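PDB 1TED: alpha-pyrone synthesis polyketide synthase-like Pks18 from Mycobacterium tuberculosis, which probably extends medium- and long-chain aliphatic acyl-CoA starters with malonyl-CoA to make tri- and tetraketide alpha-pyrones, as a type III polyketide synthase. Local coordinates for residues A[98-106]-A[267-275]; A[172-182]-A[376-386]. All coordinates share one frame; numbering follows the deposited sequence.

Contact 1 (A[98-106]-A[267-275]); sequences EPATIRDRM and GVNHNGITC. With MYR (myristic acid), chain E.
The H270 imidazole meets 98-106 edge-on: A100 N and P99 CA both lie near the ring plane at its CD2 rim, with CD2 3.0 Å from A100 N, while N271 CG sits over one face, offset toward the rim. With chi1 at 68°, CG stands between the backbone N and the carbonyl carbon, which turns the CD2 edge of the ring to the P99-A100 backbone. The second flat group, the R105 guanidinium, takes T101 OG1 at its edge, in plane, through a nearly straight NE hydrogen bond (2.9 Å, 167°). Over one face of the same group lies N271 O, 2.7 Å from NE but at a poor angle for the N-H, so the evidence supports an approach to the face and not a second bond.

The backbone link is I102 N to H270 O, 2.8 Å long and bent to 139° at the hydrogen; it ties the first turn of helix 102-125 to the type I turn N269-G272 of the beta hairpin. The remaining side-chain contacts of I102 and M106 are mainly apolar. I102 reaches the hairpin with CG1 anti to the backbone N, and its CD1 ends 3.5 Å from G272 CA; the side chains of V268 and I102 cross at about a right angle, CG1 to CG1 4.0 Å. M106, bent at chi2 and chi3, brings CE to 4.1 Å from I273 CD1.

R105 NH1 is also hydrogen-bonded to the carbonyls of V207 and A209. On the far side, R103 forms a salt bridge to E276 of the second subunit.

Several carbonyl oxygens thus gather round one arginine, which would probably stabilise its positive charge, while the T101 OG1 bond and those from NH1 help to fix the rotation of the guanidinium.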
# COMPACT_ATOMS: atom_id res chain seq x y z
N GLU A 98 -11.08 14.46 -23.07
CA GLU A 98 -12.38 13.96 -22.65
C GLU A 98 -12.46 13.71 -21.15
O GLU A 98 -11.46 13.39 -20.51
CB GLU A 98 -12.71 12.66 -23.37
CG GLU A 98 -12.76 12.79 -24.87
CD GLU A 98 -13.51 11.64 -25.50
OE1 GLU A 98 -13.15 10.47 -25.23
OE2 GLU A 98 -14.46 11.92 -26.26
N PRO A 99 -13.66 13.85 -20.58
CA PRO A 99 -13.86 13.63 -19.15
C PRO A 99 -14.16 12.17 -18.85
O PRO A 99 -14.46 11.38 -19.76
CB PRO A 99 -15.06 14.52 -18.84
CG PRO A 99 -15.89 14.35 -20.08
CD PRO A 99 -14.85 14.49 -21.18
N ALA A 100 -14.06 11.79 -17.58
CA ALA A 100 -14.38 10.44 -17.16
C ALA A 100 -13.53 9.32 -17.77
O ALA A 100 -14.02 8.22 -17.96
CB ALA A 100 -15.87 10.17 -17.44
N THR A 101 -12.26 9.60 -18.05
CA THR A 101 -11.38 8.59 -18.64
C THR A 101 -10.45 7.90 -17.64
O THR A 101 -9.56 7.14 -18.04
CB THR A 101 -10.50 9.22 -19.74
OG1 THR A 101 -9.83 10.37 -19.21
CG2 THR A 101 -11.35 9.62 -20.95
N ILE A 102 -10.65 8.15 -16.35
CA ILE A 102 -9.79 7.56 -15.33
C ILE A 102 -9.63 6.03 -15.41
O ILE A 102 -8.51 5.51 -15.29
CB ILE A 102 -10.28 7.94 -13.92
CG1 ILE A 102 -9.29 7.42 -12.86
CG2 ILE A 102 -11.66 7.38 -13.68
CD1 ILE A 102 -7.89 7.98 -13.02
N ARG A 103 -10.73 5.31 -15.63
CA ARG A 103 -10.67 3.84 -15.71
C ARG A 103 -9.82 3.36 -16.89
O ARG A 103 -9.07 2.40 -16.76
CB ARG A 103 -12.08 3.24 -15.82
CG ARG A 103 -12.12 1.72 -15.69
CD ARG A 103 -11.69 1.25 -14.29
NE ARG A 103 -11.55 -0.21 -14.21
CZ ARG A 103 -12.56 -1.07 -14.09
NH1 ARG A 103 -13.82 -0.65 -14.05
NH2 ARG A 103 -12.31 -2.37 -14.04
N ASP A 104 -9.94 4.03 -18.03
CA ASP A 104 -9.17 3.64 -19.20
C ASP A 104 -7.69 3.95 -19.02
O ASP A 104 -6.84 3.24 -19.57
CB ASP A 104 -9.69 4.34 -20.46
CG ASP A 104 -11.00 3.75 -20.95
OD1 ASP A 104 -11.35 2.62 -20.54
OD2 ASP A 104 -11.69 4.41 -21.76
N ARG A 105 -7.39 4.99 -18.26
CA ARG A 105 -6.01 5.39 -18.01
C ARG A 105 -5.30 4.41 -17.08
O ARG A 105 -4.08 4.22 -17.18
CB ARG A 105 -5.98 6.82 -17.44
CG ARG A 105 -6.35 7.92 -18.45
CD ARG A 105 -6.62 9.24 -17.72
NE ARG A 105 -6.96 10.36 -18.59
CZ ARG A 105 -6.08 11.20 -19.12
NH1 ARG A 105 -4.78 11.05 -18.90
NH2 ARG A 105 -6.50 12.22 -19.86
N MET A 106 -6.05 3.77 -16.17
CA MET A 106 -5.47 2.79 -15.26
C MET A 106 -5.18 1.52 -16.09
O MET A 106 -4.22 0.79 -15.82
CB MET A 106 -6.44 2.47 -14.13
CG MET A 106 -6.94 3.70 -13.38
SD MET A 106 -5.65 4.55 -12.45
CE MET A 106 -5.03 5.76 -13.70
N GLY A 267 -4.39 13.03 -5.50
CA GLY A 267 -5.81 12.75 -5.61
C GLY A 267 -6.16 12.07 -6.90
O GLY A 267 -5.33 11.98 -7.81
N VAL A 268 -7.39 11.59 -7.00
CA VAL A 268 -7.83 10.91 -8.21
C VAL A 268 -8.93 11.73 -8.88
O VAL A 268 -9.99 11.93 -8.30
CB VAL A 268 -8.39 9.49 -7.87
CG1 VAL A 268 -8.90 8.82 -9.13
CG2 VAL A 268 -7.30 8.64 -7.21
N ASN A 269 -8.67 12.22 -10.09
CA ASN A 269 -9.68 12.97 -10.83
C ASN A 269 -10.29 12.08 -11.91
O ASN A 269 -9.71 11.08 -12.31
CB ASN A 269 -9.10 14.21 -11.50
CG ASN A 269 -8.72 15.29 -10.51
OD1 ASN A 269 -9.38 15.48 -9.49
ND2 ASN A 269 -7.65 16.02 -10.83
N HIS A 270 -11.47 12.49 -12.38
CA HIS A 270 -12.20 11.75 -13.40
C HIS A 270 -11.38 11.52 -14.66
O HIS A 270 -11.63 10.58 -15.40
CB HIS A 270 -13.49 12.49 -13.78
CG HIS A 270 -13.25 13.79 -14.49
ND1 HIS A 270 -13.05 14.98 -13.82
CD2 HIS A 270 -13.19 14.08 -15.81
CE1 HIS A 270 -12.87 15.95 -14.71
NE2 HIS A 270 -12.94 15.43 -15.92
N ASN A 271 -10.41 12.39 -14.90
CA ASN A 271 -9.56 12.27 -16.07
C ASN A 271 -8.12 11.90 -15.74
O ASN A 271 -7.23 12.06 -16.57
CB ASN A 271 -9.58 13.57 -16.88
CG ASN A 271 -9.23 14.81 -16.05
OD1 ASN A 271 -9.06 14.74 -14.83
ND2 ASN A 271 -9.13 15.95 -16.73
N GLY A 272 -7.90 11.40 -14.54
CA GLY A 272 -6.56 11.00 -14.16
C GLY A 272 -6.12 11.37 -12.76
O GLY A 272 -6.75 12.17 -12.07
N ILE A 273 -5.02 10.74 -12.34
CA ILE A 273 -4.46 11.01 -11.03
C ILE A 273 -3.69 12.31 -11.16
O ILE A 273 -3.17 12.63 -12.23
CB ILE A 273 -3.50 9.88 -10.60
CG1 ILE A 273 -4.29 8.58 -10.39
CG2 ILE A 273 -2.76 10.29 -9.34
CD1 ILE A 273 -3.42 7.36 -10.23
N THR A 274 -3.62 13.07 -10.07
CA THR A 274 -2.93 14.33 -10.08
C THR A 274 -2.18 14.56 -8.78
O THR A 274 -2.41 13.87 -7.78
CB THR A 274 -3.93 15.48 -10.30
OG1 THR A 274 -3.21 16.69 -10.58
CG2 THR A 274 -4.78 15.68 -9.05
N CYS A 275 -1.27 15.53 -8.80
CA CYS A 275 -0.48 15.90 -7.62
C CYS A 275 -0.52 17.42 -7.51
O CYS A 275 -0.18 18.13 -8.46
CB CYS A 275 0.96 15.43 -7.78
SG CYS A 275 2.11 16.10 -6.54
C1 MYR E . 4.06 16.17 -21.14
O1 MYR E . 5.00 16.00 -21.92
O2 MYR E . 3.65 17.31 -20.93
C2 MYR E . 3.41 14.97 -20.44
C3 MYR E . 3.69 15.00 -18.94
C4 MYR E . 3.07 13.79 -18.24
C5 MYR E . 3.30 13.83 -16.73
C6 MYR E . 2.59 15.01 -16.06
C7 MYR E . 1.07 14.86 -16.06
C8 MYR E . 0.59 13.71 -15.16
C9 MYR E . 0.94 13.96 -13.70
C10 MYR E . 0.58 12.74 -12.84
C11 MYR E . 0.99 12.96 -11.38
C12 MYR E . 0.69 11.72 -10.54
C13 MYR E . 1.17 11.93 -9.10
C14 MYR E . 0.91 10.68 -8.25

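Contact 2 (A[172-182]-A[376-386]); sequences FMGCAAAMNAL and AFGPGVTVEGM
A176 and M179 press against E384 and the strand beneath it, in contacts that are mostly apolar. A176 CB is surrounded at short range: it lies 3.4 Å from E384 CB and 3.7 Å from A376 CB, and also touches G378 N. One turn on, M179 sets CB 3.3 Å from E384 CG. Bends at chi2 and chi3 then carry its sulfur alongside the G385 backbone, SD to G385 C being 3.8 Å. M386 is extended beyond CG and crosses both M179 and L182 at about a right angle, its SD meeting L182 CD2 at 3.7 Å. The helix thus lies across the hairpin of strands 370-378 and 382-390; the axis of 177-182 makes 57° with that of 382-386.

Contacts between carbon and carbonyl oxygen form a second group, at residues 172-175. P379 presents CG to F172 O and CD to M173 O, 3.5 Å in each case, while C175 CB faces F377 O.

The polar contacts are few. A water accepts from C175 N (2.7 Å) and donates to F377 O, joining the predicted nucleophile's backbone to the first strand. E384 is bent at chi2 (69°), which turns its carboxylate beside the N180 amide, the two planes 71° apart; its OE2 is hydrogen-bonded to S254.

The chemistry therefore packs A176 and M179 on the aliphatic part of E384, with glycine and methionine beside it, and adds a water bridge at C175, consistent with the nucleophile's backbone being positioned by the C-terminal half of the thiolase fold.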
# COMPACT_ATOMS: atom_id res chain seq x y z
N PHE A 172 0.05 5.67 -3.25
CA PHE A 172 -0.05 7.04 -2.78
C PHE A 172 0.87 7.52 -1.66
O PHE A 172 0.49 8.38 -0.86
CB PHE A 172 -1.51 7.36 -2.41
CG PHE A 172 -2.28 8.04 -3.51
CD1 PHE A 172 -1.78 8.06 -4.81
CD2 PHE A 172 -3.49 8.66 -3.25
CE1 PHE A 172 -2.48 8.69 -5.84
CE2 PHE A 172 -4.20 9.30 -4.27
CZ PHE A 172 -3.69 9.31 -5.57
N MET A 173 2.07 6.96 -1.59
CA MET A 173 3.03 7.42 -0.61
C MET A 173 4.01 8.31 -1.38
O MET A 173 5.07 8.69 -0.89
CB MET A 173 3.71 6.24 0.10
CG MET A 173 2.73 5.46 0.97
SD MET A 173 3.43 4.51 2.31
CE MET A 173 3.43 5.76 3.61
N GLY A 174 3.62 8.63 -2.61
CA GLY A 174 4.40 9.51 -3.47
C GLY A 174 5.87 9.30 -3.81
O GLY A 174 6.35 8.18 -3.99
N CYS A 175 6.57 10.42 -3.91
CA CYS A 175 7.98 10.45 -4.27
C CYS A 175 8.91 9.73 -3.30
O CYS A 175 10.02 9.37 -3.67
CB CYS A 175 8.46 11.91 -4.45
SG CYS A 175 7.61 12.85 -5.75
N ALA A 176 8.45 9.52 -2.07
CA ALA A 176 9.28 8.86 -1.07
C ALA A 176 8.93 7.38 -0.84
O ALA A 176 9.45 6.76 0.09
CB ALA A 176 9.20 9.62 0.26
N ALA A 177 8.07 6.82 -1.69
CA ALA A 177 7.62 5.44 -1.53
C ALA A 177 8.71 4.35 -1.60
O ALA A 177 8.54 3.26 -1.06
CB ALA A 177 6.51 5.14 -2.54
N ALA A 178 9.82 4.63 -2.27
CA ALA A 178 10.88 3.64 -2.35
C ALA A 178 11.38 3.36 -0.94
O ALA A 178 11.77 2.23 -0.64
CB ALA A 178 12.01 4.12 -3.23
N MET A 179 11.37 4.38 -0.08
CA MET A 179 11.83 4.22 1.30
C MET A 179 10.86 3.39 2.16
O MET A 179 11.30 2.56 2.96
CB MET A 179 12.05 5.58 1.96
CG MET A 179 13.24 6.37 1.39
SD MET A 179 14.82 5.52 1.57
CE MET A 179 14.96 4.68 0.01
N ASN A 180 9.55 3.63 2.01
CA ASN A 180 8.54 2.89 2.78
C ASN A 180 8.60 1.43 2.33
O ASN A 180 8.52 0.51 3.15
CB ASN A 180 7.13 3.43 2.51
CG ASN A 180 6.97 4.90 2.91
OD1 ASN A 180 6.81 5.23 4.09
ND2 ASN A 180 7.02 5.78 1.92
N ALA A 181 8.73 1.24 1.02
CA ALA A 181 8.80 -0.09 0.43
C ALA A 181 10.07 -0.81 0.92
O ALA A 181 10.01 -1.94 1.41
CB ALA A 181 8.80 0.02 -1.10
N LEU A 182 11.21 -0.14 0.80
CA LEU A 182 12.48 -0.69 1.24
C LEU A 182 12.45 -1.09 2.71
O LEU A 182 13.01 -2.12 3.09
CB LEU A 182 13.60 0.33 1.01
CG LEU A 182 14.99 -0.11 1.48
CD1 LEU A 182 15.35 -1.45 0.86
CD2 LEU A 182 16.02 0.95 1.08
N ALA A 376 13.70 11.53 0.51
CA ALA A 376 12.71 12.04 -0.42
C ALA A 376 11.55 12.56 0.41
O ALA A 376 11.55 12.43 1.64
CB ALA A 376 12.25 10.94 -1.35
N PHE A 377 10.56 13.14 -0.26
CA PHE A 377 9.41 13.72 0.43
C PHE A 377 8.07 13.11 0.04
O PHE A 377 7.71 13.06 -1.14
CB PHE A 377 9.40 15.23 0.19
CG PHE A 377 10.69 15.89 0.57
CD1 PHE A 377 11.00 16.11 1.90
CD2 PHE A 377 11.65 16.20 -0.40
CE1 PHE A 377 12.24 16.63 2.28
CE2 PHE A 377 12.90 16.71 -0.04
CZ PHE A 377 13.20 16.93 1.30
N GLY A 378 7.34 12.63 1.04
CA GLY A 378 6.04 12.03 0.81
C GLY A 378 4.91 12.93 1.28
O GLY A 378 5.16 13.91 2.00
N PRO A 379 3.66 12.64 0.88
CA PRO A 379 2.52 13.46 1.29
C PRO A 379 2.42 13.65 2.80
O PRO A 379 2.99 12.89 3.58
CB PRO A 379 1.32 12.73 0.68
CG PRO A 379 1.83 11.32 0.47
CD PRO A 379 3.23 11.53 0.02
N GLY A 380 1.69 14.69 3.19
CA GLY A 380 1.52 15.05 4.59
C GLY A 380 2.78 15.80 4.90
O GLY A 380 2.91 16.58 5.85
N VAL A 381 3.70 15.59 3.96
CA VAL A 381 5.05 16.07 3.96
C VAL A 381 5.73 15.36 5.10
O VAL A 381 5.66 15.75 6.27
CB VAL A 381 5.19 17.58 4.08
CG1 VAL A 381 6.66 17.92 4.09
CG2 VAL A 381 4.55 18.25 2.87
N THR A 382 6.34 14.26 4.70
CA THR A 382 7.06 13.37 5.57
C THR A 382 8.43 13.27 4.92
O THR A 382 8.52 13.15 3.69
CB THR A 382 6.42 11.96 5.55
OG1 THR A 382 5.03 12.07 5.89
CG2 THR A 382 7.14 11.02 6.52
N VAL A 383 9.48 13.34 5.72
CA VAL A 383 10.81 13.20 5.17
C VAL A 383 11.09 11.72 5.32
O VAL A 383 11.04 11.17 6.43
CB VAL A 383 11.87 13.98 5.95
CG1 VAL A 383 13.23 13.76 5.30
CG2 VAL A 383 11.52 15.47 5.97
N GLU A 384 11.37 11.07 4.20
CA GLU A 384 11.63 9.64 4.19
C GLU A 384 13.06 9.45 3.72
O GLU A 384 13.47 10.03 2.72
CB GLU A 384 10.64 8.97 3.23
CG GLU A 384 10.10 7.65 3.71
CD GLU A 384 9.18 7.79 4.89
OE1 GLU A 384 7.98 8.11 4.69
OE2 GLU A 384 9.65 7.57 6.03
N GLY A 385 13.83 8.63 4.43
CA GLY A 385 15.20 8.42 4.02
C GLY A 385 15.94 7.29 4.71
O GLY A 385 15.35 6.50 5.45
N MET A 386 17.25 7.21 4.45
CA MET A 386 18.08 6.17 5.03
C MET A 386 19.55 6.55 5.04
O MET A 386 19.99 7.38 4.24
CB MET A 386 17.92 4.87 4.22
CG MET A 386 18.68 4.87 2.88
SD MET A 386 18.78 3.24 2.05
CE MET A 386 18.97 3.69 0.37
O HOH W 1 5.48 12.69 -2.97

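Overall arrangement
Contacts 1 and 2, centres 23 Å apart, each join the N-terminal and C-terminal halves of the chain, and their segments alternate in sequence. F172 connects them: its CE1 lies 3.9 Å from I273 CG2, and its CZ is 4.0 Å from V268 CG2. Myristic acid runs beside this junction, 3.7 Å from C275 CB at its C13 and about 5 Å from the F172 side chain, consistent with the hairpin of contact 1 lining the substrate tunnel. Contact 2 contains C175, the predicted nucleophile, its side chain about 11 Å from that of I273; the R105 side chain is about 7 Å from that of H221, the predicted substrate-binding residue. Both contacts touch the second subunit.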